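Local coordinates for putative Fe-S biosynthesis protein (PDB 2QGO) that probably takes part in iron-sulphur cluster biosynthesis, though its exact role is not established, at residues Arg19-Leu22 / Asp23-Leu26; Met90-Ala94 / Gly95-Leu99. All coordinates share one frame; numbering follows the deposited sequence.

Contact 1 of 2, residues Arg19-Leu22 / Asp23-Leu26; sequences REIL and DKIL
Lys24 curls back along the chain and lays the first part of its side chain over the peptide of Ile21. CB of Lys24 lies 3.3 Å from Ile21 O, and its CG comes within 3.6 Å of Ile21 CA. With CG beside its own backbone N (chi1 -57°) and a bend at chi2 (-72°), the chain folds over this peptide before straightening, and CE passes Glu20 O at 3.9 Å. The ammonium group then leaves the turn for a salt bridge with Asp56, just beyond strand 50-55.

From another side Leu26 points its CB at the turn and sets CD2 3.6 Å from the same carbonyl oxygen, Ile21 O. That oxygen therefore has CB and CG of Lys24 and CD2 of Leu26 packed near it. The same Leu26 methyl also meets Ile21 CD1 at 4.3 Å, a loose apolar touch. Ile21, Lys24 and Leu26 all touch Trp54 of strand 50-55.

Ile21 to Lys24 form a type I beta turn, closed by Lys24 N donating to Ile21 O at 3.1 Å. The turn follows directly on the Schellman motif that ends helix 10-18, where Glu20 takes positive phi, and it delivers the chain into strand 25-30.

The isobutyl group of Leu22 packs on Val13, Leu16 and Lys17 of that helix. Asp23 instead bends back: its CG sits between backbone N and carbonyl carbon (chi1 65°), which brings OD1 toward the start of the turn, where a water links it weakly to Leu22 N. A second water lies within bonding distance of both Leu22 O, at 2.8 Å, and Lys24 O, and can donate to either.

Contact 2 of 2, residues Met90-Ala94 / Gly95-Leu99; sequences MDYNA and GSLSL
Asp91 and Ser98 pair through two backbone hydrogen bonds of 2.8 Å, Asp91 N to Ser98 O and Ser98 N to Asp91 O. Asn93 and Ser96 form the next hydrogen-bonded pair, closing the type I' turn of a beta hairpin with a two-residue loop. Ala94 and Gly95 both take positive phi at the corner.

Polar side chains share the face of Asp91 and Ser98. Asp91 OD1 bonds Thr9 and, weakly, Tyr92 N, while its CB lies 3.5 Å from Ser98 OG.

Apolar contacts fill the other face. Met90, bent at chi2 and chi3, runs across its neighbours: CG meets Leu97 CD2 at 3.8 Å and CE meets Leu99 CD1 at 3.9 Å. Tyr92 swings CG away from its backbone N (chi1 -173°), and its ring lies obliquely against the backbone of Ser96, CD1 3.3 Å from Ser96 O and CE1 3.5 Å from Ser96 N. Farther out, OH reaches the turn, 3.3 Å from Gly95 C, while CD1 also touches Leu97 CD2. Tyr15 stacks on this ring. With an alanine here, Leu97 CD2 and the backbone of Gly95 and Ser96 would probably lose their cover and Tyr15 its stacking partner.

The hairpin thus has two unlike faces, one polar, one hydrophobic and turned toward helix 10-18 and Phe8.

In the fold
From the N terminus the chain runs through strand 6-8 and helix 10-18 into contact 1, which reverses it at once into strand 25-30. Contact 2 comes much later, where strand 88-93 turns back as strand 96-101. Each closes only a short local turn; the two follow in series, neither enclosing nor crossing the other. Their centres are about 16 Å apart and they do not touch, yet both reach one mixed sheet: strand 25-30 lies between 50-55 and 73-76, whereas the hairpin lies between 6-8 and 104-114. Helix 10-18 links them, since it touches side chains of both; on the hairpin side Leu97 meets its Tyr15.

Contact 1 of 2, residues Arg19-Leu22 / Asp23-Leu26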
loop_
_atom_site.group_PDB
_atom_site.type_symbol
_atom_site.label_atom_id
_atom_site.label_comp_id
_atom_site.label_asym_id
_atom_site.label_seq_id
_atom_site.Cartn_x
_atom_site.Cartn_y
_atom_site.Cartn_z
ATOM N N ARG A 19 9.919 -8.557 -5.087
ATOM C CA ARG A 19 8.634 -8.602 -5.767
ATOM C C ARG A 19 8.594 -7.646 -6.962
ATOM O O ARG A 19 7.575 -7.516 -7.643
ATOM C CB ARG A 19 7.518 -8.291 -4.764
ATOM C CG ARG A 19 7.264 -9.441 -3.768
ATOM C CD ARG A 19 6.413 -10.541 -4.410
ATOM N NE ARG A 19 4.988 -10.305 -4.188
ATOM C CZ ARG A 19 3.999 -10.951 -4.798
ATOM N NH1 ARG A 19 4.247 -11.893 -5.700
ATOM N NH2 ARG A 19 2.745 -10.654 -4.496
ATOM N N GLU A 20 9.716 -6.980 -7.207
ATOM C CA GLU A 20 9.858 -6.049 -8.327
ATOM C C GLU A 20 8.838 -4.920 -8.363
ATOM O O GLU A 20 8.420 -4.513 -9.445
ATOM C CB GLU A 20 9.766 -6.806 -9.658
ATOM C CG GLU A 20 10.742 -7.967 -9.830
ATOM C CD GLU A 20 12.190 -7.530 -9.838
ATOM O OE1 GLU A 20 12.461 -6.326 -10.064
ATOM O OE2 GLU A 20 13.066 -8.396 -9.627
ATOM N N ILE A 21 8.437 -4.398 -7.210
ATOM C CA ILE A 21 7.445 -3.331 -7.207
ATOM C C ILE A 21 7.851 -2.060 -6.455
ATOM O O ILE A 21 7.057 -1.136 -6.342
ATOM C CB ILE A 21 6.118 -3.828 -6.602
ATOM C CG1 ILE A 21 6.361 -4.293 -5.165
ATOM C CG2 ILE A 21 5.531 -4.944 -7.466
ATOM C CD1 ILE A 21 5.111 -4.329 -4.319
ATOM N N LEU A 22 9.081 -2.018 -5.943
ATOM C CA LEU A 22 9.550 -0.861 -5.183
ATOM C C LEU A 22 9.622 0.420 -6.017
ATOM O O LEU A 22 9.515 1.529 -5.496
ATOM C CB LEU A 22 10.927 -1.161 -4.580
ATOM C CG LEU A 22 11.545 -0.081 -3.679
ATOM C CD1 LEU A 22 10.655 0.182 -2.471
ATOM C CD2 LEU A 22 12.922 -0.531 -3.238
ATOM N N ASP A 23 9.797 0.246 -7.318
ATOM C CA ASP A 23 9.912 1.345 -8.268
ATOM C C ASP A 23 8.566 1.719 -8.884
ATOM O O ASP A 23 8.486 2.613 -9.719
ATOM C CB ASP A 23 10.860 0.921 -9.390
ATOM C CG ASP A 23 10.303 -0.244 -10.211
ATOM O OD1 ASP A 23 10.014 -1.330 -9.628
ATOM O OD2 ASP A 23 10.136 -0.069 -11.443
ATOM N N LYS A 24 7.512 1.025 -8.474
ATOM C CA LYS A 24 6.187 1.259 -9.019
ATOM C C LYS A 24 5.379 2.320 -8.284
ATOM O O LYS A 24 5.793 2.845 -7.250
ATOM C CB LYS A 24 5.390 -0.044 -8.986
ATOM C CG LYS A 24 6.023 -1.209 -9.728
ATOM C CD LYS A 24 5.948 -1.024 -11.226
ATOM C CE LYS A 24 6.376 -2.282 -11.948
ATOM N NZ LYS A 24 6.361 -2.061 -13.417
ATOM N N ILE A 25 4.209 2.626 -8.840
ATOM C CA ILE A 25 3.309 3.562 -8.203
ATOM C C ILE A 25 2.631 2.702 -7.142
ATOM O O ILE A 25 1.994 1.697 -7.465
ATOM C CB ILE A 25 2.243 4.088 -9.187
ATOM C CG1 ILE A 25 2.922 4.844 -10.334
ATOM C CG2 ILE A 25 1.233 4.960 -8.447
ATOM C CD1 ILE A 25 3.822 5.997 -9.883
ATOM N N LEU A 26 2.785 3.068 -5.879
ATOM C CA LEU A 26 2.172 2.286 -4.808
ATOM C C LEU A 26 0.997 3.021 -4.188
ATOM O O LEU A 26 1.049 4.230 -3.974
ATOM C CB LEU A 26 3.198 1.957 -3.723
ATOM C CG LEU A 26 4.416 1.167 -4.192
ATOM C CD1 LEU A 26 5.346 0.942 -3.012
ATOM C CD2 LEU A 26 3.974 -0.171 -4.804
HETATM O O HOH W 1 8.056 3.855 -6.097
HETATM O O HOH W 2 11.688 -3.006 -7.311
#

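Contact 2 of 2, residues Met90-Ala94 / Gly95-Leu99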
loop_
_atom_site.group_PDB
_atom_site.type_symbol
_atom_site.label_atom_id
_atom_site.label_comp_id
_atom_site.label_asym_id
_atom_site.label_seq_id
_atom_site.Cartn_x
_atom_site.Cartn_y
_atom_site.Cartn_z
ATOM N N MET A 90 6.496 0.515 7.552
ATOM C CA MET A 90 6.118 -0.736 6.905
ATOM C C MET A 90 7.301 -1.678 7.133
ATOM O O MET A 90 8.441 -1.350 6.829
ATOM C CB MET A 90 5.874 -0.539 5.400
ATOM C CG MET A 90 5.294 -1.780 4.687
ATOM S SD MET A 90 3.547 -2.137 5.093
ATOM C CE MET A 90 2.691 -0.925 3.995
ATOM N N ASP A 91 7.024 -2.846 7.691
ATOM C CA ASP A 91 8.072 -3.820 7.963
ATOM C C ASP A 91 7.716 -5.160 7.330
ATOM O O ASP A 91 6.598 -5.350 6.849
ATOM C CB ASP A 91 8.245 -3.968 9.476
ATOM C CG ASP A 91 9.413 -4.850 9.849
ATOM O OD1 ASP A 91 10.407 -4.892 9.092
ATOM O OD2 ASP A 91 9.347 -5.496 10.918
ATOM N N TYR A 92 8.673 -6.078 7.322
ATOM C CA TYR A 92 8.464 -7.401 6.756
ATOM C C TYR A 92 9.173 -8.435 7.625
ATOM O O TYR A 92 10.366 -8.323 7.872
ATOM C CB TYR A 92 9.021 -7.482 5.326
ATOM C CG TYR A 92 8.678 -8.789 4.638
ATOM C CD1 TYR A 92 7.408 -9.004 4.114
ATOM C CD2 TYR A 92 9.594 -9.842 4.592
ATOM C CE1 TYR A 92 7.046 -10.242 3.562
ATOM C CE2 TYR A 92 9.240 -11.091 4.040
ATOM C CZ TYR A 92 7.964 -11.279 3.530
ATOM O OH TYR A 92 7.593 -12.497 2.996
ATOM N N ASN A 93 8.433 -9.432 8.096
ATOM C CA ASN A 93 9.005 -10.500 8.924
ATOM C C ASN A 93 7.939 -11.566 9.141
ATOM O O ASN A 93 6.747 -11.283 9.047
ATOM C CB ASN A 93 9.526 -9.946 10.269
ATOM C CG ASN A 93 8.438 -9.320 11.120
ATOM O OD1 ASN A 93 7.780 -9.998 11.919
ATOM N ND2 ASN A 93 8.241 -8.013 10.954
ATOM N N ALA A 94 8.357 -12.798 9.414
ATOM C CA ALA A 94 7.386 -13.872 9.598
ATOM C C ALA A 94 6.612 -14.066 8.284
ATOM O O ALA A 94 5.449 -14.482 8.290
ATOM C CB ALA A 94 6.421 -13.513 10.722
ATOM N N GLY A 95 7.266 -13.741 7.170
ATOM C CA GLY A 95 6.654 -13.876 5.859
ATOM C C GLY A 95 5.523 -12.914 5.540
ATOM O O GLY A 95 4.744 -13.161 4.616
ATOM N N SER A 96 5.414 -11.814 6.276
ATOM C CA SER A 96 4.337 -10.873 5.999
ATOM C C SER A 96 4.698 -9.397 6.131
ATOM O O SER A 96 5.570 -9.018 6.909
ATOM C CB SER A 96 3.146 -11.185 6.905
ATOM O OG SER A 96 3.558 -11.256 8.266
ATOM N N LEU A 97 4.021 -8.568 5.344
ATOM C CA LEU A 97 4.216 -7.124 5.394
ATOM C C LEU A 97 3.369 -6.651 6.562
ATOM O O LEU A 97 2.235 -7.091 6.719
ATOM C CB LEU A 97 3.706 -6.454 4.115
ATOM C CG LEU A 97 4.652 -6.224 2.932
ATOM C CD1 LEU A 97 3.871 -5.587 1.791
ATOM C CD2 LEU A 97 5.810 -5.320 3.356
ATOM N N SER A 98 3.914 -5.767 7.385
ATOM C CA SER A 98 3.172 -5.254 8.523
ATOM C C SER A 98 3.258 -3.732 8.543
ATOM O O SER A 98 4.323 -3.157 8.310
ATOM C CB SER A 98 3.745 -5.811 9.821
ATOM O OG SER A 98 5.055 -5.312 10.036
ATOM N N LEU A 99 2.130 -3.089 8.819
ATOM C CA LEU A 99 2.053 -1.638 8.875
ATOM C C LEU A 99 1.751 -1.179 10.298
ATOM O O LEU A 99 0.883 -1.737 10.966
ATOM C CB LEU A 99 0.963 -1.132 7.934
ATOM C CG LEU A 99 0.740 0.383 7.935
ATOM C CD1 LEU A 99 1.928 1.091 7.266
ATOM C CD2 LEU A 99 -0.555 0.699 7.214
#